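Local coordinates for amino acid ABC superfamily ATP binding cassette transporter, binding protein (Streptococcus pneumoniae, PDB 4H5G) that binds L-arginine between its two lobes and probably delivers amino acids to a membrane ABC transporter for import, at residues I42-A45 with Q46-D50; I82-D86 with E87-V91; G131-P134 with E135-K139; Q220-D224 with E225-Q229. All coordinates share one frame; numbering follows the deposited sequence.

Interaction 1 (I42-A45 with Q46-D50); sequences IDMA and QAIAD
Met44 and Ile48 meet one turn apart on helix 40-52, and the side chain of Ile48 can be followed atom by atom. Its CB lies 3.6 Å from Ala45 O and a little farther from Met44 O. The branch that continues the contact is CG1, set anti to the carbonyl carbon (chi1 -64°), which turns it back along the helix to sit 3.4 Å from Met44 O. At the tip, CD1 stays near the same carbonyl and also reaches Met44 CG at 4.2 Å, a loose apolar touch. The same Met44 O accepts the N-H of Ile48 at 3.0 Å, one of four successive i to i+4 backbone bonds. The methyls of Ala45 and Ala49 both rest on Leu56 of strand 55-60, while Leu14 of strand 13-18 meets Ile48 and Ala49. Along another flank, Gln46 NE2 donates to Asp50 OD1 at 3.0 Å; the oxygen lies in the amide plane, whereas the nitrogen stands above the carboxylate plane. Methionine, isoleucine and alanine thus give the helix an apolar side against the strands and helix 209-225, and the Gln46-Asp50 pair lies toward the more exposed side, Gln46 still touching Leu56, as in an amphipathic helix packed on strands.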
loop_
_atom_site.group_PDB
_atom_site.type_symbol
_atom_site.label_atom_id
_atom_site.label_comp_id
_atom_site.label_asym_id
_atom_site.label_seq_id
_atom_site.Cartn_x
_atom_site.Cartn_y
_atom_site.Cartn_z
ATOM N N ILE A 42 0.322 5.455 -8.331
ATOM C CA ILE A 42 -0.067 6.714 -8.963
ATOM C C ILE A 42 0.091 6.605 -10.477
ATOM O O ILE A 42 -0.767 7.068 -11.231
ATOM C CB ILE A 42 0.754 7.902 -8.424
ATOM C CG1 ILE A 42 0.729 7.930 -6.888
ATOM C CG2 ILE A 42 0.259 9.229 -9.020
ATOM C CD1 ILE A 42 -0.665 7.827 -6.278
ATOM N N ASP A 43 1.169 5.972 -10.929
ATOM C CA ASP A 43 1.363 5.766 -12.363
ATOM C C ASP A 43 0.243 4.899 -12.910
ATOM O O ASP A 43 -0.254 5.122 -14.014
ATOM C CB ASP A 43 2.723 5.102 -12.655
ATOM C CG ASP A 43 3.911 6.007 -12.341
ATOM O OD1 ASP A 43 3.743 7.233 -12.245
ATOM O OD2 ASP A 43 5.030 5.474 -12.217
ATOM N N MET A 44 -0.150 3.892 -12.139
ATOM C CA MET A 44 -1.250 3.018 -12.569
ATOM C C MET A 44 -2.564 3.796 -12.582
ATOM O O MET A 44 -3.346 3.685 -13.521
ATOM C CB MET A 44 -1.380 1.804 -11.646
ATOM C CG MET A 44 -2.560 0.902 -12.005
ATOM S SD MET A 44 -2.656 -0.542 -10.938
ATOM C CE MET A 44 -2.867 0.270 -9.350
ATOM N N ALA A 45 -2.791 4.605 -11.548
ATOM C CA ALA A 45 -4.021 5.404 -11.492
ATOM C C ALA A 45 -4.078 6.357 -12.672
ATOM O O ALA A 45 -5.144 6.588 -13.257
ATOM C CB ALA A 45 -4.126 6.166 -10.148
ATOM N N GLN A 46 -2.924 6.907 -13.034
ATOM C CA GLN A 46 -2.846 7.784 -14.193
ATOM C C GLN A 46 -3.197 7.038 -15.473
ATOM O O GLN A 46 -3.874 7.587 -16.345
ATOM C CB GLN A 46 -1.448 8.404 -14.320
ATOM C CG GLN A 46 -1.334 9.437 -15.425
ATOM C CD GLN A 46 -2.101 10.716 -15.123
ATOM O OE1 GLN A 46 -1.883 11.364 -14.091
ATOM N NE2 GLN A 46 -3.001 11.092 -16.031
ATOM N N ALA A 47 -2.735 5.791 -15.596
ATOM C CA ALA A 47 -3.054 4.986 -16.786
ATOM C C ALA A 47 -4.560 4.741 -16.892
ATOM O O ALA A 47 -5.125 4.711 -17.996
ATOM C CB ALA A 47 -2.284 3.656 -16.773
ATOM N N ILE A 48 -5.206 4.553 -15.747
ATOM C CA ILE A 48 -6.649 4.290 -15.738
ATOM C C ILE A 48 -7.395 5.562 -16.154
ATOM O O ILE A 48 -8.325 5.523 -16.969
ATOM C CB ILE A 48 -7.127 3.798 -14.352
ATOM C CG1 ILE A 48 -6.482 2.448 -14.008
ATOM C CG2 ILE A 48 -8.664 3.668 -14.325
ATOM C CD1 ILE A 48 -6.603 2.078 -12.530
ATOM N N ALA A 49 -6.975 6.692 -15.585
ATOM C CA ALA A 49 -7.558 7.997 -15.926
ATOM C C ALA A 49 -7.381 8.275 -17.407
ATOM O O ALA A 49 -8.316 8.727 -18.072
ATOM C CB ALA A 49 -6.927 9.121 -15.072
ATOM N N ASP A 50 -6.188 7.990 -17.933
ATOM C CA ASP A 50 -5.909 8.181 -19.361
ATOM C C ASP A 50 -6.807 7.324 -20.247
ATOM O O ASP A 50 -7.267 7.764 -21.297
ATOM C CB ASP A 50 -4.429 7.868 -19.688
ATOM C CG ASP A 50 -3.461 8.900 -19.126
ATOM O OD1 ASP A 50 -3.903 9.986 -18.717
ATOM O OD2 ASP A 50 -2.241 8.617 -19.104
#

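Interaction 2 (I82-D86 with E87-V91); sequences ISATD and ERKEV. With ARG (arginine), chain L.
The backbone is extended at Ile82 and Ser83, turns at Ala84 in an inverse gamma turn, and then enters the short, weakly bonded helix 86-89, where Lys89 N bonds to Thr85 O at 2.9 Å. Thr85 is the N-cap: its OG1, placed between the backbone N and the carbonyl carbon by a chi1 of 69°, accepts from Arg88 N at 3.0 Å. The aliphatic part of Arg88 passes this hydroxyl, CG and CD both lying close to it, and the chain stays extended from CG to NE, so that its guanidinium returns alongside the loop. There NH1 divides its bonds between two acceptors near the guanidinium plane: Ser83 O at 3.0 Å, met on a lone pair, and O of the bound arginine at 2.8 Å. NH2 takes the other carboxylate oxygen, OXT, at 3.0 Å, and Val133 N of helix 133-141 holds OXT as well. Ser83 adds to the grip, its N donating to the ligand O at 2.8 Å while its OG receives a bond from the ligand N. On the outer side, Lys89 stretches back until CE lies 3.4 Å from Ala84 O, and a water links Lys89 NZ with Ala84 O and Asp86 OD1. Glu87, also on the helix, turns to Lys195 in a salt bridge. An arginine that holds the ligand carboxylate end-on through NH1 and NH2, its guanidinium steadied by a backbone carbonyl, is the characteristic alpha-carboxylate site of amino-acid-binding proteins with the type II periplasmic fold.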
loop_
_atom_site.group_PDB
_atom_site.type_symbol
_atom_site.label_atom_id
_atom_site.label_comp_id
_atom_site.label_asym_id
_atom_site.label_seq_id
_atom_site.Cartn_x
_atom_site.Cartn_y
_atom_site.Cartn_z
ATOM N N ILE A 82 -3.532 -1.976 -1.556
ATOM C CA ILE A 82 -4.604 -2.572 -0.759
ATOM C C ILE A 82 -4.735 -4.063 -1.017
ATOM O O ILE A 82 -5.042 -4.474 -2.135
ATOM C CB ILE A 82 -5.953 -1.916 -1.094
ATOM C CG1 ILE A 82 -5.894 -0.407 -0.802
ATOM C CG2 ILE A 82 -7.093 -2.596 -0.325
ATOM C CD1 ILE A 82 -7.133 0.361 -1.290
ATOM N N SER A 83 -4.520 -4.866 0.028
ATOM C CA SER A 83 -4.719 -6.318 -0.049
ATOM C C SER A 83 -6.192 -6.668 -0.293
ATOM O O SER A 83 -7.069 -6.249 0.458
ATOM C CB SER A 83 -4.247 -6.970 1.257
ATOM O OG SER A 83 -2.886 -6.700 1.514
ATOM N N ALA A 84 -6.468 -7.467 -1.323
ATOM C CA ALA A 84 -7.853 -7.849 -1.618
ATOM C C ALA A 84 -8.290 -9.043 -0.757
ATOM O O ALA A 84 -8.396 -10.179 -1.237
ATOM C CB ALA A 84 -8.015 -8.151 -3.105
ATOM N N THR A 85 -8.571 -8.772 0.517
ATOM C CA THR A 85 -8.923 -9.844 1.459
ATOM C C THR A 85 -10.377 -10.292 1.331
ATOM O O THR A 85 -11.222 -9.554 0.832
ATOM C CB THR A 85 -8.684 -9.388 2.907
ATOM O OG1 THR A 85 -9.642 -8.376 3.234
ATOM C CG2 THR A 85 -7.275 -8.813 3.067
ATOM N N ASP A 86 -10.663 -11.503 1.800
ATOM C CA ASP A 86 -12.031 -12.010 1.791
ATOM C C ASP A 86 -12.964 -11.080 2.569
ATOM O O ASP A 86 -14.087 -10.812 2.141
ATOM C CB ASP A 86 -12.076 -13.427 2.367
ATOM C CG ASP A 86 -11.473 -14.460 1.431
ATOM O OD1 ASP A 86 -11.348 -14.187 0.220
ATOM O OD2 ASP A 86 -11.128 -15.560 1.909
ATOM N N GLU A 87 -12.474 -10.579 3.701
ATOM C CA GLU A 87 -13.246 -9.680 4.561
ATOM C C GLU A 87 -13.606 -8.412 3.795
ATOM O O GLU A 87 -14.755 -7.955 3.793
ATOM C CB GLU A 87 -12.447 -9.322 5.824
ATOM C CG GLU A 87 -12.204 -10.486 6.791
ATOM C CD GLU A 87 -11.394 -11.626 6.180
ATOM O OE1 GLU A 87 -10.454 -11.341 5.402
ATOM O OE2 GLU A 87 -11.709 -12.805 6.463
ATOM N N ARG A 88 -12.618 -7.844 3.123
ATOM C CA ARG A 88 -12.857 -6.611 2.387
ATOM C C ARG A 88 -13.761 -6.844 1.190
ATOM O O ARG A 88 -14.516 -5.960 0.797
ATOM C CB ARG A 88 -11.533 -5.972 1.972
ATOM C CG ARG A 88 -10.796 -5.333 3.148
ATOM C CD ARG A 88 -9.377 -4.994 2.780
ATOM N NE ARG A 88 -8.675 -4.321 3.873
ATOM C CZ ARG A 88 -7.383 -4.028 3.846
ATOM N NH1 ARG A 88 -6.662 -4.376 2.792
ATOM N NH2 ARG A 88 -6.816 -3.403 4.870
ATOM N N LYS A 89 -13.702 -8.048 0.627
ATOM C CA LYS A 89 -14.549 -8.374 -0.519
ATOM C C LYS A 89 -16.029 -8.463 -0.161
ATOM O O LYS A 89 -16.877 -8.491 -1.048
ATOM C CB LYS A 89 -14.081 -9.674 -1.189
ATOM C CG LYS A 89 -12.774 -9.531 -1.963
ATOM C CD LYS A 89 -12.311 -10.881 -2.535
ATOM C CE LYS A 89 -11.017 -10.740 -3.349
ATOM N NZ LYS A 89 -10.570 -12.067 -3.901
ATOM N N GLU A 90 -16.338 -8.527 1.131
ATOM C CA GLU A 90 -17.732 -8.499 1.571
ATOM C C GLU A 90 -18.347 -7.115 1.368
ATOM O O GLU A 90 -19.559 -6.982 1.205
ATOM C CB GLU A 90 -17.844 -8.896 3.042
ATOM C CG GLU A 90 -17.432 -10.323 3.313
ATOM C CD GLU A 90 -17.431 -10.664 4.790
ATOM O OE1 GLU A 90 -18.222 -10.068 5.552
ATOM O OE2 GLU A 90 -16.631 -11.537 5.187
ATOM N N VAL A 91 -17.502 -6.091 1.379
ATOM C CA VAL A 91 -17.954 -4.697 1.350
ATOM C C VAL A 91 -17.652 -4.009 0.022
ATOM O O VAL A 91 -18.446 -3.202 -0.453
ATOM C CB VAL A 91 -17.286 -3.882 2.491
ATOM C CG1 VAL A 91 -17.755 -2.413 2.469
ATOM C CG2 VAL A 91 -17.563 -4.525 3.836
HETATM N N ARG L . -1.345 -4.126 2.106
HETATM C CA ARG L . -1.789 -3.729 3.450
HETATM C C ARG L . -3.298 -3.665 3.530
HETATM O O ARG L . -4.008 -3.594 2.514
HETATM C CB ARG L . -1.187 -2.376 3.854
HETATM C CG ARG L . -1.374 -1.260 2.829
HETATM C CD ARG L . -0.946 0.101 3.397
HETATM N NE ARG L . -0.958 1.148 2.365
HETATM C CZ ARG L . -0.589 2.411 2.555
HETATM N NH1 ARG L . -0.628 3.279 1.546
HETATM N NH2 ARG L . -0.179 2.802 3.756
HETATM O OXT ARG L . -3.851 -3.691 4.633
HETATM O O HOH W 1 -9.409 -12.835 -1.310
#

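Interaction 3 (G131-P134 with E135-K139); sequences GTVP and ESMVK. With ARG (arginine), chain L.
Glu135 OE2 is gripped by two donors, the N-H of Gly131 at 2.8 Å and a water at 2.6 Å. The Gly131 nitrogen comes from above the carboxylate plane, and the water also donates to Thr132 O, tying the carboxylate to the first turn of helix 133-141. Glu135 CG stands anti to its own N (chi1 179°) and the chain beyond is extended, which carries the acid back past Thr132 to Gly131. Its other oxygen, OE1, is bonded to Ser149 on the neighbouring strand 146-150. Thr132 crosses Glu135 at about a right angle and acts as N-cap, OG1 accepting from Glu135 N at 3.2 Å; this hydroxyl is also bonded to Gln129 O. The turn belongs to the beta-alpha-beta unit of strand 125-129, helix 133-141 and strand 146-150, and its N-terminal end faces the bound arginine. Val133 N donates to the ligand OXT at 2.8 Å with a nearly straight bond (165°), and the helix dipole would be expected to favour a carboxylate here. Thr132 CB and Val133 CG2 lie against the same oxygen, while Pro134 CD rests 3.7 Å from the ligand CA. On the side turned from the ligand, Met137 crosses Val133 obliquely, SD lying 3.8 Å from Val133 CG1, and both side chains touch Ile103 of strand 103-108.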
loop_
_atom_site.group_PDB
_atom_site.type_symbol
_atom_site.label_atom_id
_atom_site.label_comp_id
_atom_site.label_asym_id
_atom_site.label_seq_id
_atom_site.Cartn_x
_atom_site.Cartn_y
_atom_site.Cartn_z
ATOM N N GLY A 131 -5.532 -0.541 10.771
ATOM C CA GLY A 131 -6.471 -0.903 9.727
ATOM C C GLY A 131 -5.875 -1.751 8.617
ATOM O O GLY A 131 -6.455 -1.817 7.541
ATOM N N THR A 132 -4.737 -2.411 8.873
ATOM C CA THR A 132 -4.039 -3.139 7.803
ATOM C C THR A 132 -3.891 -4.639 8.030
ATOM O O THR A 132 -4.010 -5.136 9.153
ATOM C CB THR A 132 -2.617 -2.574 7.516
ATOM O OG1 THR A 132 -1.745 -2.885 8.609
ATOM C CG2 THR A 132 -2.642 -1.055 7.262
ATOM N N VAL A 133 -3.590 -5.342 6.940
ATOM C CA VAL A 133 -3.259 -6.766 6.993
ATOM C C VAL A 133 -2.015 -7.065 7.849
ATOM O O VAL A 133 -2.071 -7.950 8.701
ATOM C CB VAL A 133 -3.187 -7.400 5.569
ATOM C CG1 VAL A 133 -2.665 -8.844 5.623
ATOM C CG2 VAL A 133 -4.569 -7.347 4.912
ATOM N N PRO A 134 -0.899 -6.333 7.651
ATOM C CA PRO A 134 0.251 -6.592 8.535
ATOM C C PRO A 134 -0.070 -6.405 10.023
ATOM O O PRO A 134 0.496 -7.103 10.864
ATOM C CB PRO A 134 1.289 -5.565 8.070
ATOM C CG PRO A 134 0.949 -5.328 6.635
ATOM C CD PRO A 134 -0.558 -5.388 6.570
ATOM N N GLU A 135 -0.976 -5.480 10.339
ATOM C CA GLU A 135 -1.421 -5.306 11.721
ATOM C C GLU A 135 -2.199 -6.527 12.207
ATOM O O GLU A 135 -1.929 -7.071 13.291
ATOM C CB GLU A 135 -2.289 -4.049 11.860
ATOM C CG GLU A 135 -2.803 -3.817 13.279
ATOM C CD GLU A 135 -3.899 -2.755 13.344
ATOM O OE1 GLU A 135 -3.935 -1.976 14.325
ATOM O OE2 GLU A 135 -4.731 -2.705 12.412
ATOM N N SER A 136 -3.154 -6.963 11.391
ATOM C CA SER A 136 -3.996 -8.112 11.732
ATOM C C SER A 136 -3.159 -9.362 11.946
ATOM O O SER A 136 -3.419 -10.151 12.851
ATOM C CB SER A 136 -5.031 -8.369 10.633
ATOM O OG SER A 136 -5.956 -7.307 10.532
ATOM N N MET A 137 -2.160 -9.540 11.093
ATOM C CA MET A 137 -1.289 -10.711 11.151
ATOM C C MET A 137 -0.539 -10.780 12.471
ATOM O O MET A 137 -0.409 -11.846 13.072
ATOM C CB MET A 137 -0.304 -10.686 9.973
ATOM C CG MET A 137 -0.980 -10.929 8.636
ATOM S SD MET A 137 0.175 -10.686 7.282
ATOM C CE MET A 137 1.256 -12.103 7.517
ATOM N N VAL A 138 -0.047 -9.639 12.937
ATOM C CA VAL A 138 0.644 -9.624 14.226
ATOM C C VAL A 138 -0.317 -9.969 15.366
ATOM O O VAL A 138 0.011 -10.777 16.239
ATOM C CB VAL A 138 1.325 -8.269 14.492
ATOM C CG1 VAL A 138 1.907 -8.243 15.911
ATOM C CG2 VAL A 138 2.439 -8.017 13.471
ATOM N N LYS A 139 -1.502 -9.362 15.352
ATOM C CA LYS A 139 -2.508 -9.643 16.384
ATOM C C LYS A 139 -2.883 -11.114 16.438
ATOM O O LYS A 139 -3.098 -11.665 17.520
ATOM C CB LYS A 139 -3.779 -8.812 16.164
ATOM C CG LYS A 139 -3.625 -7.325 16.434
ATOM C CD LYS A 139 -4.976 -6.615 16.348
ATOM C CE LYS A 139 -4.838 -5.110 16.549
ATOM N NZ LYS A 139 -6.145 -4.411 16.361
HETATM N N ARG L . -1.345 -4.126 2.106
HETATM C CA ARG L . -1.789 -3.729 3.450
HETATM C C ARG L . -3.298 -3.665 3.530
HETATM O O ARG L . -4.008 -3.594 2.514
HETATM C CB ARG L . -1.187 -2.376 3.854
HETATM C CG ARG L . -1.374 -1.260 2.829
HETATM C CD ARG L . -0.946 0.101 3.397
HETATM N NE ARG L . -0.958 1.148 2.365
HETATM C CZ ARG L . -0.589 2.411 2.555
HETATM N NH1 ARG L . -0.628 3.279 1.546
HETATM N NH2 ARG L . -0.179 2.802 3.756
HETATM O OXT ARG L . -3.851 -3.691 4.633
HETATM O O HOH W 2 -6.140 -4.530 11.212
#

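Interaction 4 (Q220-D224 with E225-Q229); sequences QKLKD and EGTYQ
Glu225 and Lys221 meet one turn apart at the end of helix 209-225, joined by a salt bridge of 3.2 Å between Lys221 NZ and Glu225 OE2 whose hydrogen bond is weak. The lysine does not approach by its tip alone. Bent at chi2 (87°) and again at chi3, its chain brings CD and CE against the glutamate carboxylate, with CE also 3.2 Å from OE2, and the two side chains cross at a slant. Glu225 is extended beyond CG, and its CB and CG pass over Lys221 O. Both residues are exposed, and the weak hydrogen bond suggests a loosely held pair.

Leu222 serves the end of the helix through both its backbone and its side chain. Its carbonyl oxygen receives Thr227 N at 2.8 Å, while the preceding Gly226 N bonds weakly to Lys223 O at 3.2 Å. With Gly226 at positive phi (72°), a Schellman motif ends helix 209-225, and the same glycine is the N-cap of helix 227-235. Leu222 CD2 lies 3.6 Å from both CB and CG2 of Thr227, an apolar touch across the turn of the kind that commonly accompanies this motif. Thr227 presents CG2 because that methyl stands anti to its backbone N, with OG1 beside the N (chi1 -52°). Just beyond, Tyr228 carries its ring away from the turn to Tyr98 and Tyr99, and its OH is hydrogen-bonded to Asp41. On the preceding turn, Gln220 NE2 donates to Asp224 OD1 at 2.9 Å, reaching it from above the carboxylate plane.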
loop_
_atom_site.group_PDB
_atom_site.type_symbol
_atom_site.label_atom_id
_atom_site.label_comp_id
_atom_site.label_asym_id
_atom_site.label_seq_id
_atom_site.Cartn_x
_atom_site.Cartn_y
_atom_site.Cartn_z
ATOM N N GLN A 220 -4.516 -5.548 -16.744
ATOM C CA GLN A 220 -4.055 -6.732 -17.478
ATOM C C GLN A 220 -2.970 -6.338 -18.469
ATOM O O GLN A 220 -1.983 -7.057 -18.667
ATOM C CB GLN A 220 -5.212 -7.444 -18.197
ATOM C CG GLN A 220 -4.807 -8.824 -18.735
ATOM C CD GLN A 220 -4.379 -9.808 -17.631
ATOM O OE1 GLN A 220 -5.221 -10.336 -16.895
ATOM N NE2 GLN A 220 -3.063 -10.052 -17.515
ATOM N N LYS A 221 -3.146 -5.185 -19.100
ATOM C CA LYS A 221 -2.145 -4.712 -20.058
ATOM C C LYS A 221 -0.822 -4.382 -19.358
ATOM O O LYS A 221 0.260 -4.706 -19.862
ATOM C CB LYS A 221 -2.694 -3.495 -20.799
ATOM C CG LYS A 221 -1.649 -2.665 -21.493
ATOM C CD LYS A 221 -1.374 -3.183 -22.866
ATOM C CE LYS A 221 -0.986 -2.027 -23.773
ATOM N NZ LYS A 221 -1.061 -2.435 -25.202
ATOM N N LEU A 222 -0.902 -3.752 -18.195
ATOM C CA LEU A 222 0.311 -3.444 -17.411
ATOM C C LEU A 222 1.052 -4.720 -17.020
ATOM O O LEU A 222 2.270 -4.818 -17.184
ATOM C CB LEU A 222 -0.038 -2.647 -16.147
ATOM C CG LEU A 222 -0.646 -1.259 -16.341
ATOM C CD1 LEU A 222 -1.100 -0.710 -14.994
ATOM C CD2 LEU A 222 0.351 -0.305 -16.985
ATOM N N LYS A 223 0.325 -5.707 -16.505
ATOM C CA LYS A 223 0.978 -6.960 -16.109
ATOM C C LYS A 223 1.564 -7.679 -17.314
ATOM O O LYS A 223 2.652 -8.262 -17.226
ATOM C CB LYS A 223 0.003 -7.887 -15.349
ATOM C CG LYS A 223 -0.503 -7.315 -14.023
ATOM C CD LYS A 223 -1.153 -8.408 -13.164
ATOM C CE LYS A 223 -2.438 -8.933 -13.832
ATOM N NZ LYS A 223 -3.213 -9.864 -12.917
ATOM N N ASP A 224 0.845 -7.660 -18.436
ATOM C CA ASP A 224 1.324 -8.339 -19.642
ATOM C C ASP A 224 2.610 -7.723 -20.168
ATOM O O ASP A 224 3.428 -8.403 -20.763
ATOM C CB ASP A 224 0.264 -8.326 -20.764
ATOM C CG ASP A 224 -0.918 -9.244 -20.477
ATOM O OD1 ASP A 224 -0.901 -9.937 -19.437
ATOM O OD2 ASP A 224 -1.865 -9.278 -21.306
ATOM N N GLU A 225 2.792 -6.432 -19.937
ATOM C CA GLU A 225 3.964 -5.751 -20.484
ATOM C C GLU A 225 5.058 -5.552 -19.433
ATOM O O GLU A 225 6.100 -4.962 -19.716
ATOM C CB GLU A 225 3.548 -4.409 -21.132
ATOM C CG GLU A 225 2.681 -4.610 -22.377
ATOM C CD GLU A 225 2.317 -3.323 -23.114
ATOM O OE1 GLU A 225 2.502 -2.220 -22.561
ATOM O OE2 GLU A 225 1.839 -3.430 -24.266
ATOM N N GLY A 226 4.801 -6.051 -18.224
ATOM C CA GLY A 226 5.726 -5.918 -17.104
ATOM C C GLY A 226 5.793 -4.507 -16.543
ATOM O O GLY A 226 6.731 -4.150 -15.829
ATOM N N THR A 227 4.780 -3.706 -16.850
ATOM C CA THR A 227 4.834 -2.266 -16.589
ATOM C C THR A 227 4.719 -1.924 -15.111
ATOM O O THR A 227 5.324 -0.953 -14.640
ATOM C CB THR A 227 3.729 -1.531 -17.382
ATOM O OG1 THR A 227 3.814 -1.922 -18.763
ATOM C CG2 THR A 227 3.913 -0.016 -17.299
ATOM N N TYR A 228 3.926 -2.687 -14.367
ATOM C CA TYR A 228 3.781 -2.350 -12.950
ATOM C C TYR A 228 5.118 -2.581 -12.235
ATOM O O TYR A 228 5.565 -1.739 -11.446
ATOM C CB TYR A 228 2.611 -3.073 -12.250
ATOM C CG TYR A 228 2.335 -2.400 -10.916
ATOM C CD1 TYR A 228 1.478 -1.314 -10.831
ATOM C CD2 TYR A 228 3.009 -2.793 -9.770
ATOM C CE1 TYR A 228 1.260 -0.662 -9.616
ATOM C CE2 TYR A 228 2.803 -2.151 -8.551
ATOM C CZ TYR A 228 1.931 -1.087 -8.484
ATOM O OH TYR A 228 1.741 -0.454 -7.266
ATOM N N GLN A 229 5.775 -3.697 -12.546
ATOM C CA GLN A 229 7.140 -3.933 -12.055
ATOM C C GLN A 229 8.056 -2.779 -12.448
ATOM O O GLN A 229 8.822 -2.286 -11.630
ATOM C CB GLN A 229 7.693 -5.263 -12.596
ATOM C CG GLN A 229 9.122 -5.604 -12.139
ATOM C CD GLN A 229 9.244 -5.836 -10.644
ATOM O OE1 GLN A 229 10.280 -5.523 -10.031
ATOM N NE2 GLN A 229 8.198 -6.398 -10.045
#

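In the fold
The four contacts follow one another along the chain and fall into two touching pairs. Interactions 1 and 4, with centres 13 Å apart, join helix 40-52 to the end of helix 209-225 and the start of 227-235: Met44 packs on Leu222 and Tyr228, bringing together segments far apart in sequence. Interactions 2 and 3, also 13 Å between centres, meet where Val133 touches Ser83 and Thr85, and both bind the carboxylate of the arginine. Interaction 3 sits on the five-stranded sheet that includes strand 125-129, about 28 Å from interactions 1 and 4 between centres. The ligand thus links the loop of 82-86 to helix 133-141, consistent with a closed two-lobed binding protein.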